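Local coordinates for soluble secreted antigen MPT53 (Mycobacterium tuberculosis, PDB 1LU4), which probably catalyses the oxidation of reduced, unfolded secreted proteins to form disulfide bonds, as a DsbE-like member of the thioredoxin family, at residues S47-A52 and M122-L127; V56-I61 and G129-L134; F103-A108 and T113-P118. All coordinates share one frame; numbering follows the deposited sequence. Where two conformers were deposited one is given.

Contact 1 of 3, residues S47-A52 and M122-L127; sequences SQVAAA and MSQDEL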
ATOM      1  N   SER A  47      -8.241  -0.468   5.940  1.00  8.80           N
ATOM      2  CA  SER A  47      -8.383  -1.550   6.925  1.00  8.97           C
ATOM      3  C   SER A  47      -9.603  -2.410   6.638  1.00  8.61           C
ATOM      4  O   SER A  47      -9.540  -3.647   6.618  1.00  9.09           O
ATOM      5  CB  SER A  47      -8.579  -0.894   8.305  1.00  9.55           C
ATOM      6  OG  SER A  47      -8.760  -1.934   9.257  1.00  9.76           O
ATOM      7  N   GLN A  48     -10.708  -1.765   6.341  1.00  8.90           N
ATOM      8  CA  GLN A  48     -11.986  -2.470   6.100  1.00  8.94           C
ATOM      9  C   GLN A  48     -11.963  -3.204   4.776  1.00  8.88           C
ATOM     10  O   GLN A  48     -12.391  -4.353   4.683  1.00 10.84           O
ATOM     11  CB  GLN A  48     -13.127  -1.439   6.143  1.00 10.14           C
ATOM     12  CG  GLN A  48     -13.435  -0.959   7.570  1.00  9.64           C
ATOM     13  CD  GLN A  48     -13.951  -2.073   8.433  1.00 10.52           C
ATOM     14  OE1 GLN A  48     -13.345  -2.425   9.497  1.00 12.31           O
ATOM     15  NE2 GLN A  48     -15.056  -2.669   8.044  1.00  9.49           N
ATOM     16  N   VAL A  49     -11.516  -2.562   3.707  1.00  9.40           N
ATOM     17  CA  VAL A  49     -11.520  -3.203   2.391  1.00  9.46           C
ATOM     18  C   VAL A  49     -10.553  -4.382   2.357  1.00  9.34           C
ATOM     19  O   VAL A  49     -10.882  -5.436   1.804  1.00 10.39           O
ATOM     20  CB  VAL A  49     -11.326  -2.197   1.271  1.00  9.86           C
ATOM     21  CG1 VAL A  49     -11.292  -2.920  -0.095  1.00 12.84           C
ATOM     22  CG2 VAL A  49     -12.431  -1.148   1.266  1.00 11.17           C
ATOM     23  N   ALA A  50      -9.389  -4.264   2.972  1.00  8.54           N
ATOM     24  CA  ALA A  50      -8.432  -5.379   3.022  1.00  8.88           C
ATOM     25  C   ALA A  50      -9.100  -6.532   3.769  1.00  9.10           C
ATOM     26  O   ALA A  50      -9.019  -7.687   3.355  1.00 10.75           O
ATOM     27  CB  ALA A  50      -7.134  -4.964   3.675  1.00  9.26           C
ATOM     28  N   ALA A  51      -9.765  -6.243   4.896  1.00  9.23           N
ATOM     29  CA  ALA A  51     -10.355  -7.303   5.724  1.00  9.67           C
ATOM     30  C   ALA A  51     -11.427  -8.039   4.943  1.00  9.37           C
ATOM     31  O   ALA A  51     -11.577  -9.257   5.064  1.00 11.59           O
ATOM     32  CB  ALA A  51     -10.919  -6.757   7.015  1.00 11.17           C
ATOM     33  N   ALA A  52     -12.193  -7.294   4.160  1.00  9.44           N
ATOM     34  CA  ALA A  52     -13.324  -7.856   3.404  1.00 11.22           C
ATOM     35  C   ALA A  52     -12.901  -8.567   2.150  1.00 11.19           C
ATOM     36  O   ALA A  52     -13.771  -9.214   1.543  1.00 13.76           O
ATOM     37  CB  ALA A  52     -14.343  -6.739   3.095  1.00 12.08           C
ATOM     38  N   MET A 122      -9.395   8.909  -1.276  1.00 13.80           N
ATOM     39  CA  MET A 122     -10.308   7.961  -1.912  1.00 13.96           C
ATOM     40  C   MET A 122     -11.344   7.472  -0.913  1.00 14.37           C
ATOM     41  O   MET A 122     -10.999   7.113   0.204  1.00 15.07           O
ATOM     42  CB  MET A 122      -9.512   6.781  -2.434  1.00 14.54           C
ATOM     43  CG  MET A 122     -10.384   5.853  -3.310  1.00 13.73           C
ATOM     44  SD  MET A 122      -9.461   4.388  -3.878  1.00 13.90           S
ATOM     45  CE  MET A 122      -8.341   5.148  -5.000  1.00 15.05           C
ATOM     46  N   SER A 123     -12.618   7.407  -1.349  1.00 14.68           N
ATOM     47  CA  SER A 123     -13.683   6.924  -0.450  1.00 15.08           C
ATOM     48  C   SER A 123     -13.578   5.404  -0.371  1.00 14.46           C
ATOM     49  O   SER A 123     -13.058   4.695  -1.229  1.00 13.73           O
ATOM     50  CB  SER A 123     -15.062   7.282  -0.987  1.00 16.76           C
ATOM     51  OG  SER A 123     -15.333   6.530  -2.220  1.00 19.07           O
ATOM     52  N   GLN A 124     -14.235   4.888   0.697  1.00 14.72           N
ATOM     53  CA  GLN A 124     -14.326   3.427   0.808  1.00 13.79           C
ATOM     54  C   GLN A 124     -15.093   2.790  -0.327  1.00 13.32           C
ATOM     55  O   GLN A 124     -14.705   1.736  -0.828  1.00 14.52           O
ATOM     56  CB  GLN A 124     -14.956   3.037   2.161  1.00 14.58           C
ATOM     57  CG  GLN A 124     -14.836   1.512   2.371  1.00 15.57           C
ATOM     58  CD  GLN A 124     -15.430   1.037   3.662  1.00 18.49           C
ATOM     59  OE1 GLN A 124     -15.699  -0.154   3.879  1.00 20.11           O
ATOM     60  NE2 GLN A 124     -15.681   1.932   4.589  1.00 25.80           N
ATOM     61  N   ASP A 125     -16.202   3.420  -0.719  1.00 15.39           N
ATOM     62  CA  ASP A 125     -16.976   2.868  -1.820  1.00 17.00           C
ATOM     63  C   ASP A 125     -16.129   2.784  -3.081  1.00 15.06           C
ATOM     64  O   ASP A 125     -16.175   1.801  -3.810  1.00 16.72           O
ATOM     65  CB  ASP A 125     -18.216   3.727  -2.080  1.00 23.75           C
ATOM     66  CG  ASP A 125     -19.373   3.393  -1.160  1.00 32.10           C
ATOM     67  OD1 ASP A 125     -19.262   2.673  -0.148  1.00 31.29           O
ATOM     68  OD2 ASP A 125     -20.486   3.896  -1.462  1.00 43.51           O
ATOM     69  N   GLU A 126     -15.345   3.866  -3.320  1.00 15.42           N
ATOM     70  CA  GLU A 126     -14.533   3.795  -4.528  1.00 15.08           C
ATOM     71  C   GLU A 126     -13.477   2.690  -4.437  1.00 13.34           C
ATOM     72  O   GLU A 126     -13.249   1.938  -5.356  1.00 15.61           O
ATOM     73  CB  GLU A 126     -13.862   5.128  -4.858  1.00 16.19           C
ATOM     74  CG  GLU A 126     -12.955   5.041  -6.081  1.00 16.75           C
ATOM     75  CD  GLU A 126     -12.325   6.379  -6.476  1.00 20.12           C
ATOM     76  OE1 GLU A 126     -12.908   7.457  -6.237  1.00 21.56           O
ATOM     77  OE2 GLU A 126     -11.191   6.305  -7.012  1.00 19.31           O
ATOM     78  N   LEU A 127     -12.801   2.617  -3.278  1.00 12.72           N
ATOM     79  CA  LEU A 127     -11.772   1.594  -3.066  1.00 12.46           C
ATOM     80  C   LEU A 127     -12.337   0.182  -3.171  1.00 11.80           C
ATOM     81  O   LEU A 127     -11.726  -0.664  -3.838  1.00 12.72           O
ATOM     82  CB  LEU A 127     -11.139   1.827  -1.684  1.00 11.62           C
ATOM     83  CG  LEU A 127     -10.054   0.805  -1.300  1.00 10.42           C
ATOM     84  CD1 LEU A 127      -8.902   0.794  -2.272  1.00 11.61           C
ATOM     85  CD2 LEU A 127      -9.564   1.084   0.124  1.00 13.25           C
TER
HETATM   86  O   HOH W   1     -16.754  -1.395   6.219  1.00 19.81           O
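Val49, near the C-terminal end of helix 37-52, and Leu127, in the first turn of helix 124-133, bring the two backbones nearest each other, with 7.3 Å between Val49 CA and Leu127 CA. Both residues are buried and their side chains meet obliquely. Val49 CG2 lies 3.8 Å from Leu127 CD2, while Val49 CG1 reaches Leu127 CG at 4.1 Å, so the valine methyls bear on the branch point and one methyl of the leucine. Gln124, one turn earlier, slides past Val49 in the opposite direction, its CG 3.8 Å from Val49 CG2. With CG anti to the backbone N (chi1 -171°) and the chain extended beyond it, Gln124 carries its amide across to helix 37-52, where OE1 comes 3.7 Å from Gln48 CB. The chain of Gln48 bends at chi2 and turns its amide off from Gln124; a water bridges the gap, accepting from Gln48 NE2 at 2.8 Å and donating to Gln124 OE1. Behind this, Ser123 N-caps helix 124-133: its OG accepts from Glu126 N at 2.9 Å. Met122 N, just before the cap, bonds to Glu42 OE2 of helix 37-52. The buried valine-leucine pair offers water nothing to bond, whereas at the exposed rim the glutamine amides are coupled through water and not directly, so the polar link between the helices depends on solvent.

Contact 2 of 3, residues V56-I61 and G129-L134; sequences VTFVGI and GRVAAL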
ATOM      1  N   VAL A  56      -7.275 -10.761  -2.044  1.00 13.06           N
ATOM      2  CA  VAL A  56      -6.451  -9.684  -2.622  1.00 11.10           C
ATOM      3  C   VAL A  56      -5.391  -9.377  -1.558  1.00  9.70           C
ATOM      4  O   VAL A  56      -5.692  -9.228  -0.357  1.00 11.52           O
ATOM      5  CB  VAL A  56      -7.297  -8.441  -2.915  1.00 11.83           C
ATOM      6  CG1 VAL A  56      -6.486  -7.277  -3.427  1.00 11.85           C
ATOM      7  CG2 VAL A  56      -8.377  -8.806  -3.962  1.00 14.90           C
ATOM      8  N   THR A  57      -4.126  -9.324  -1.980  1.00  8.98           N
ATOM      9  CA  THR A  57      -3.043  -9.090  -1.034  1.00  9.82           C
ATOM     10  C   THR A  57      -2.664  -7.595  -1.008  1.00  8.51           C
ATOM     11  O   THR A  57      -2.306  -7.041  -2.028  1.00  9.75           O
ATOM     12  CB  THR A  57      -1.822  -9.926  -1.440  1.00 10.54           C
ATOM     13  OG1 THR A  57      -2.240 -11.317  -1.495  1.00 11.86           O
ATOM     14  CG2 THR A  57      -0.720  -9.821  -0.405  1.00 11.58           C
ATOM     15  N   PHE A  58      -2.839  -7.006   0.148  1.00  8.49           N
ATOM     16  CA  PHE A  58      -2.563  -5.579   0.322  1.00  8.72           C
ATOM     17  C   PHE A  58      -1.186  -5.420   0.947  1.00  8.66           C
ATOM     18  O   PHE A  58      -0.842  -6.100   1.914  1.00  9.54           O
ATOM     19  CB  PHE A  58      -3.592  -4.937   1.289  1.00  9.07           C
ATOM     20  CG  PHE A  58      -4.961  -4.734   0.659  1.00  9.84           C
ATOM     21  CD1 PHE A  58      -5.771  -5.840   0.375  1.00 10.91           C
ATOM     22  CD2 PHE A  58      -5.411  -3.455   0.367  1.00 12.20           C
ATOM     23  CE1 PHE A  58      -7.026  -5.640  -0.197  1.00 11.93           C
ATOM     24  CE2 PHE A  58      -6.672  -3.237  -0.196  1.00 15.54           C
ATOM     25  CZ  PHE A  58      -7.437  -4.351  -0.455  1.00 13.65           C
ATOM     26  N   VAL A  59      -0.410  -4.461   0.408  1.00  8.62           N
ATOM     27  CA  VAL A  59       0.884  -4.118   0.960  1.00  8.17           C
ATOM     28  C   VAL A  59       0.960  -2.621   1.027  1.00  7.46           C
ATOM     29  O   VAL A  59       0.898  -1.922   0.029  1.00  8.85           O
ATOM     30  CB  VAL A  59       2.024  -4.684   0.114  1.00  8.80           C
ATOM     31  CG1 VAL A  59       3.390  -4.321   0.702  1.00 10.24           C
ATOM     32  CG2 VAL A  59       1.873  -6.201  -0.028  1.00 10.77           C
ATOM     33  N   GLY A  60       1.131  -2.137   2.266  1.00  7.86           N
ATOM     34  CA  GLY A  60       1.400  -0.700   2.466  1.00  7.96           C
ATOM     35  C   GLY A  60       2.904  -0.462   2.386  1.00  7.81           C
ATOM     36  O   GLY A  60       3.697  -1.318   2.790  1.00  8.57           O
ATOM     37  N   ILE A  61       3.296   0.708   1.901  1.00  7.87           N
ATOM     38  CA  ILE A  61       4.701   1.028   1.724  1.00  7.91           C
ATOM     39  C   ILE A  61       4.861   2.454   2.276  1.00  7.48           C
ATOM     40  O   ILE A  61       4.345   3.421   1.693  1.00  8.89           O
ATOM     41  CB  ILE A  61       5.163   0.918   0.257  1.00  9.89           C
ATOM     42  CG1 ILE A  61       4.823  -0.481  -0.307  1.00 11.66           C
ATOM     43  CG2 ILE A  61       6.637   1.233   0.171  1.00 13.42           C
ATOM     44  CD1 ILE A  61       5.078  -0.734  -1.751  1.00 21.34           C
ATOM     45  N   GLY A 129     -14.880  -0.801  -4.909  1.00 16.61           N
ATOM     46  CA  GLY A 129     -15.149  -1.135  -6.299  1.00 18.26           C
ATOM     47  C   GLY A 129     -13.847  -1.388  -7.073  1.00 18.40           C
ATOM     48  O   GLY A 129     -13.840  -2.322  -7.882  1.00 18.27           O
ATOM     49  N   ARG A 130     -12.805  -0.609  -6.820  1.00 15.36           N
ATOM     50  CA  ARG A 130     -11.545  -0.894  -7.566  1.00 15.31           C
ATOM     51  C   ARG A 130     -10.995  -2.269  -7.193  1.00 14.64           C
ATOM     52  O   ARG A 130     -10.468  -3.021  -8.025  1.00 18.09           O
ATOM     53  CB  ARG A 130     -10.519   0.213  -7.317  1.00 15.24           C
ATOM     54  CG  ARG A 130     -10.985   1.580  -7.889  1.00 16.56           C
ATOM     55  CD  ARG A 130      -9.951   2.629  -7.515  1.00 16.24           C
ATOM     56  NE  ARG A 130     -10.190   3.927  -8.090  1.00 17.07           N
ATOM     57  CZ  ARG A 130      -9.926   4.303  -9.345  1.00 19.18           C
ATOM     58  NH1 ARG A 130      -9.384   3.520 -10.254  1.00 23.65           N
ATOM     59  NH2 ARG A 130     -10.224   5.570  -9.667  1.00 25.71           N
ATOM     60  N   VAL A 131     -11.129  -2.610  -5.905  1.00 14.01           N
ATOM     61  CA  VAL A 131     -10.608  -3.934  -5.471  1.00 13.94           C
ATOM     62  C   VAL A 131     -11.455  -5.071  -6.045  1.00 15.35           C
ATOM     63  O   VAL A 131     -10.883  -6.073  -6.529  1.00 16.84           O
ATOM     64  CB  VAL A 131     -10.555  -3.936  -3.936  1.00 14.38           C
ATOM     65  CG1 VAL A 131     -10.320  -5.344  -3.408  1.00 14.40           C
ATOM     66  CG2 VAL A 131      -9.451  -2.980  -3.475  1.00 12.59           C
ATOM     67  N   ALA A 132     -12.787  -4.914  -6.047  1.00 17.73           N
ATOM     68  CA  ALA A 132     -13.630  -5.939  -6.672  1.00 19.73           C
ATOM     69  C   ALA A 132     -13.261  -6.128  -8.128  1.00 18.66           C
ATOM     70  O   ALA A 132     -13.384  -7.254  -8.668  1.00 22.16           O
ATOM     71  CB  ALA A 132     -15.075  -5.487  -6.543  1.00 24.79           C
ATOM     72  N   ALA A 133     -12.873  -5.063  -8.836  1.00 20.38           N
ATOM     73  CA  ALA A 133     -12.622  -5.183 -10.279  1.00 22.45           C
ATOM     74  C   ALA A 133     -11.412  -6.065 -10.548  1.00 21.36           C
ATOM     75  O   ALA A 133     -11.281  -6.593 -11.635  1.00 28.55           O
ATOM     76  CB  ALA A 133     -12.370  -3.822 -10.979  1.00 23.76           C
ATOM     77  N   LEU A 134     -10.526  -6.218  -9.575  1.00 18.53           N
ATOM     78  CA  LEU A 134      -9.370  -7.122  -9.793  1.00 20.43           C
ATOM     79  C   LEU A 134      -9.978  -8.550  -9.965  1.00 23.72           C
ATOM     80  O   LEU A 134      -8.724  -8.939 -10.683  1.00 22.37           O
ATOM     81  CB  LEU A 134      -8.374  -6.898  -8.690  1.00 16.81           C
ATOM     82  CG  LEU A 134      -7.915  -5.485  -8.340  1.00 15.86           C
ATOM     83  CD1 LEU A 134      -7.011  -5.449  -7.110  1.00 17.16           C
ATOM     84  CD2 LEU A 134      -7.174  -4.885  -9.540  1.00 17.48           C
TER
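Helix 124-133, the C-terminal helix of this thioredoxin fold, packs on the start of strand 57-62 through Val131, which meets Phe58 of the strand and Val56, the residue preceding it; Leu134, following the helix, adds to the contact. The contact is wholly apolar. Val131 and Val56 each use both methyls. Val131 CG1, anti to the backbone N (chi1 168°), lies 4.0 Å from Val56 CG2, the two valines meeting at a slant. Val131 CG2, on the other branch, lies 3.9 Å from Phe58 CZ, the far end of the phenylalanine ring. Phe58 and Val131 approach from opposite directions: the ring reaches out from the strand and the valine from the helix, the methyl coming to the ring obliquely. In Phe58, CG stands beside the backbone N (chi1 -75°), which swings the ring toward the helix so that CZ leads. Val56 also receives Leu134, the last modelled residue. Leu134 CD1 sits 4.1 Å from Val56 CG1, the two side chains crossing at about a right angle. Val56 is thus divided between two partners, CG2 to Val131 and CG1 to Leu134, three residues apart along the chain. The nearest backbones remain well separated, with Val56 CA and Val131 CA 7.6 Å apart, so side chains alone bridge helix and strand. Around the contact, Phe58 also packs on Leu46, Val49 and Ala50 of helix 37-52 and on Val28 of the neighbouring strand 27-32, while Val131 and Leu134 rest on Phe105 of strand 102-106.

Contact 3 of 3, residues F103-A108 and T113-P118; sequences FVFYRA and TFVNNP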
ATOM      1  N   PHE A 103      -2.079   4.547  -4.866  1.00 10.81           N
ATOM      2  CA  PHE A 103      -2.467   3.155  -4.997  1.00  9.48           C
ATOM      3  C   PHE A 103      -1.983   2.575  -6.321  1.00  9.85           C
ATOM      4  O   PHE A 103      -2.101   3.263  -7.341  1.00 11.16           O
ATOM      5  CB  PHE A 103      -3.975   3.015  -4.977  1.00 10.28           C
ATOM      6  CG  PHE A 103      -4.699   3.395  -3.714  1.00 12.10           C
ATOM      7  CD1 PHE A 103      -5.000   4.747  -3.484  1.00 17.11           C
ATOM      8  CD2 PHE A 103      -5.080   2.430  -2.825  1.00 12.82           C
ATOM      9  CE1 PHE A 103      -5.702   5.088  -2.350  1.00 20.14           C
ATOM     10  CE2 PHE A 103      -5.789   2.771  -1.673  1.00 15.23           C
ATOM     11  CZ  PHE A 103      -6.077   4.094  -1.475  1.00 17.88           C
ATOM     12  N   VAL A 104      -1.552   1.326  -6.276  1.00  9.38           N
ATOM     13  CA  VAL A 104      -1.371   0.523  -7.473  1.00 10.45           C
ATOM     14  C   VAL A 104      -2.239  -0.697  -7.312  1.00  9.30           C
ATOM     15  O   VAL A 104      -2.050  -1.482  -6.406  1.00 10.10           O
ATOM     16  CB  VAL A 104       0.086   0.160  -7.740  1.00 11.26           C
ATOM     17  CG1 VAL A 104       0.210  -0.599  -9.042  1.00 14.23           C
ATOM     18  CG2 VAL A 104       1.048   1.396  -7.763  1.00 13.30           C
ATOM     19  N   PHE A 105      -3.172  -0.879  -8.273  1.00 10.18           N
ATOM     20  CA  PHE A 105      -4.131  -1.976  -8.256  1.00 10.74           C
ATOM     21  C   PHE A 105      -3.681  -3.013  -9.270  1.00 10.41           C
ATOM     22  O   PHE A 105      -3.761  -2.737 -10.498  1.00 12.45           O
ATOM     23  CB  PHE A 105      -5.507  -1.420  -8.609  1.00 11.31           C
ATOM     24  CG  PHE A 105      -6.095  -0.526  -7.552  1.00 11.08           C
ATOM     25  CD1 PHE A 105      -6.712  -1.041  -6.433  1.00 11.86           C
ATOM     26  CD2 PHE A 105      -5.978   0.863  -7.705  1.00 11.36           C
ATOM     27  CE1 PHE A 105      -7.215  -0.230  -5.465  1.00 12.46           C
ATOM     28  CE2 PHE A 105      -6.494   1.711  -6.734  1.00 12.83           C
ATOM     29  CZ  PHE A 105      -7.106   1.151  -5.623  1.00 12.53           C
ATOM     30  N   TYR A 106      -3.199  -4.167  -8.834  1.00 11.14           N
ATOM     31  CA  TYR A 106      -2.693  -5.211  -9.728  1.00 11.30           C
ATOM     32  C   TYR A 106      -3.689  -6.345  -9.885  1.00 11.12           C
ATOM     33  O   TYR A 106      -4.236  -6.882  -8.930  1.00 10.48           O
ATOM     34  CB  TYR A 106      -1.505  -5.861  -9.095  1.00 11.67           C
ATOM     35  CG  TYR A 106      -0.153  -5.175  -9.293  1.00 13.14           C
ATOM     36  CD1 TYR A 106       0.470  -5.262 -10.517  1.00 15.87           C
ATOM     37  CD2 TYR A 106       0.433  -4.467  -8.286  1.00 15.52           C
ATOM     38  CE1 TYR A 106       1.677  -4.658 -10.712  1.00 19.03           C
ATOM     39  CE2 TYR A 106       1.684  -3.861  -8.475  1.00 16.64           C
ATOM     40  CZ  TYR A 106       2.286  -3.959  -9.693  1.00 19.31           C
ATOM     41  OH  TYR A 106       3.513  -3.356  -9.880  1.00 26.37           O
ATOM     42  N   ARG A 107      -3.907  -6.688 -11.151  1.00 12.71           N
ATOM     43  CA  ARG A 107      -4.557  -7.936 -11.488  1.00 14.45           C
ATOM     44  C   ARG A 107      -3.529  -9.071 -11.453  1.00 14.13           C
ATOM     45  O   ARG A 107      -2.322  -8.843 -11.529  1.00 16.20           O
ATOM     46  CB  ARG A 107      -5.179  -7.894 -12.890  1.00 15.48           C
ATOM     47  CG  ARG A 107      -6.321  -6.860 -12.965  1.00 20.96           C
ATOM     48  CD  ARG A 107      -6.937  -7.002 -14.369  1.00 26.89           C
ATOM     49  NE  ARG A 107      -7.617  -8.273 -14.554  1.00 32.24           N
ATOM     50  CZ  ARG A 107      -8.902  -8.475 -14.267  1.00 32.52           C
ATOM     51  NH1 ARG A 107      -9.630  -7.470 -13.780  1.00 44.51           N
ATOM     52  NH2 ARG A 107      -9.426  -9.670 -14.475  1.00 54.92           N
ATOM     53  N   ALA A 108      -4.039 -10.324 -11.365  1.00 16.11           N
ATOM     54  CA  ALA A 108      -3.156 -11.492 -11.357  1.00 16.60           C
ATOM     55  C   ALA A 108      -2.339 -11.582 -12.631  1.00 20.76           C
ATOM     56  O   ALA A 108      -1.246 -12.124 -12.624  1.00 25.32           O
ATOM     57  CB  ALA A 108      -4.015 -12.765 -11.185  1.00 17.63           C
ATOM     58  N   THR A 113      -3.360  -0.504 -12.564  1.00 14.15           N
ATOM     59  CA  THR A 113      -3.856   0.845 -12.637  1.00 15.35           C
ATOM     60  C   THR A 113      -3.434   1.578 -11.395  1.00 12.72           C
ATOM     61  O   THR A 113      -3.411   1.015 -10.315  1.00 17.54           O
ATOM     62  CB  THR A 113      -5.369   0.889 -12.758  1.00 17.73           C
ATOM     63  OG1 THR A 113      -5.923   0.112 -11.715  1.00 31.28           O
ATOM     64  CG2 THR A 113      -5.779   0.155 -14.010  1.00 22.39           C
ATOM     65  N   PHE A 114      -3.091   2.830 -11.538  1.00 10.54           N
ATOM     66  CA  PHE A 114      -2.689   3.652 -10.416  1.00 11.27           C
ATOM     67  C   PHE A 114      -3.660   4.769 -10.143  1.00 10.64           C
ATOM     68  O   PHE A 114      -4.335   5.290 -11.064  1.00 11.25           O
ATOM     69  CB  PHE A 114      -1.493   4.441 -11.089  0.55 11.26           C
ATOM     70  CG  PHE A 114      -0.895   5.484 -10.185  0.55 12.31           C
ATOM     71  CD1 PHE A 114      -0.069   5.141  -9.114  0.55 12.99           C
ATOM     72  CD2 PHE A 114      -1.134   6.839 -10.328  0.55 16.42           C
ATOM     73  CE1 PHE A 114       0.453   6.110  -8.288  0.55 15.27           C
ATOM     74  CE2 PHE A 114      -0.607   7.813  -9.512  0.55 16.27           C
ATOM     75  CZ  PHE A 114       0.212   7.462  -8.440  0.55 16.67           C
ATOM     76  N   VAL A 115      -3.734   5.183  -8.861  1.00 11.53           N
ATOM     77  CA  VAL A 115      -4.445   6.358  -8.462  1.00 14.55           C
ATOM     78  C   VAL A 115      -3.427   7.154  -7.625  1.00 19.44           C
ATOM     79  O   VAL A 115      -2.896   6.615  -6.656  1.00 26.54           O
ATOM     80  CB  VAL A 115      -5.741   6.036  -7.701  1.00 18.45           C
ATOM     81  CG1 VAL A 115      -6.450   7.267  -7.216  1.00 30.12           C
ATOM     82  CG2 VAL A 115      -6.630   5.178  -8.629  1.00 18.39           C
ATOM     83  N   ASN A 116      -3.080   8.396  -7.907  1.00 17.32           N
ATOM     84  CA  ASN A 116      -2.104   9.253  -7.157  1.00 14.88           C
ATOM     85  C   ASN A 116      -2.640  10.661  -7.190  1.00 16.23           C
ATOM     86  O   ASN A 116      -2.091  11.533  -7.848  1.00 19.20           O
ATOM     87  CB  ASN A 116      -0.677   9.162  -7.730  1.00 20.54           C
ATOM     88  CG  ASN A 116       0.344   9.964  -6.912  1.00 21.89           C
ATOM     89  OD1 ASN A 116       0.173  10.179  -5.702  1.00 26.42           O
ATOM     90  ND2 ASN A 116       1.413  10.396  -7.595  1.00 21.04           N
ATOM     91  N   ASN A 117      -3.727  10.890  -6.475  1.00 21.59           N
ATOM     92  CA  ASN A 117      -4.420  12.157  -6.408  1.00 17.22           C
ATOM     93  C   ASN A 117      -4.140  12.975  -5.193  1.00 20.87           C
ATOM     94  O   ASN A 117      -4.497  12.559  -4.082  1.00 21.66           O
ATOM     95  CB  ASN A 117      -5.868  11.625  -6.383  1.00 20.84           C
ATOM     96  CG  ASN A 117      -6.745  12.841  -6.288  1.00 20.47           C
ATOM     97  OD1 ASN A 117      -6.433  14.021  -6.393  1.00 24.82           O
ATOM     98  ND2 ASN A 117      -8.041  12.589  -6.173  1.00 24.72           N
ATOM     99  N   PRO A 118      -3.563  14.154  -5.391  1.00 25.53           N
ATOM    100  CA  PRO A 118      -3.222  14.977  -4.255  1.00 26.28           C
ATOM    101  C   PRO A 118      -4.393  15.759  -3.662  1.00 27.08           C
ATOM    102  O   PRO A 118      -4.287  16.397  -2.606  1.00 25.88           O
ATOM    103  CB  PRO A 118      -2.171  15.891  -4.876  1.00 31.00           C
ATOM    104  CG  PRO A 118      -2.507  16.024  -6.326  1.00 28.91           C
ATOM    105  CD  PRO A 118      -3.184  14.702  -6.712  1.00 27.58           C
TER
HETATM  106  O   HOH W   2      -5.806  -2.779 -12.429  1.00 17.49           O
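Phe103 pairs with Val115 through two backbone bonds, Phe103 N to Val115 O at 2.9 Å, nearly straight (170° at the hydrogen), and Val115 N back to Phe103 O. Phe103 O also receives a CA-H...O contact from Phe114 CA. Val104, next along, faces Phe114 as a non-hydrogen-bonded pair, and in one of the two conformers of Phe114 its CG2 meets the ring edge, 4.1 Å from Phe114 CD1. The segments 103-106 and 113-115 run antiparallel, at 159°, and belong to the beta hairpin of strands 102-106 and 112-115, which makes up one side of the mixed thioredoxin-fold sheet; strand 112-115 is outermost, and strand 27-32 flanks 102-106 on its other side. Phe105 closes the second hydrogen-bonded pair: Phe105 N donates to Thr113 O at 2.8 Å, and Thr113 N returns a longer bond, 3.1 Å, to Phe105 O. On the face they share, Thr113 turns OG1 between its own backbone N and carbonyl carbon (chi1 52°), which puts it 3.5 Å from Phe105 CB. A water donates to Phe105 O at 2.8 Å and also bonds to Thr113 OG1, linking the pair once more. The Phe105 ring meets Val115 at its edge, CE2 4.0 Å from Val115 CG2. Phe103, Phe105, Thr113 and Val115 share the face on which helix 124-133 lies, Leu127 touching both phenylalanines and Arg130 touching Phe105 and Val115. Tyr106 turns to the other face, where its OH bonds to Tyr95 OH and Ala1 N.

In the fold
Helix 124-133 ties the three contacts together: its first turn makes contact 1, its last turn and Leu134 make contact 2, and it packs on the hairpin of contact 3. Contacts 1 and 2 are about 9 Å apart between centres and join where Val49 CG1 lies 3.8 Å from Val131 CG2. The centre of contact 3 is about 13 Å from that of contact 1 and about 9 Å from that of contact 2, yet Leu127 CD1 comes 3.7 Å from Phe103 CE2 and Arg130 CZ 3.5 Å from Val115 CG2. The predicted redox-active pair Cys36-Cys39, not disulfide-bonded here, sits at the N-terminal end of helix 37-52, Cys36 just before it, whereas contact 1 uses its last turns.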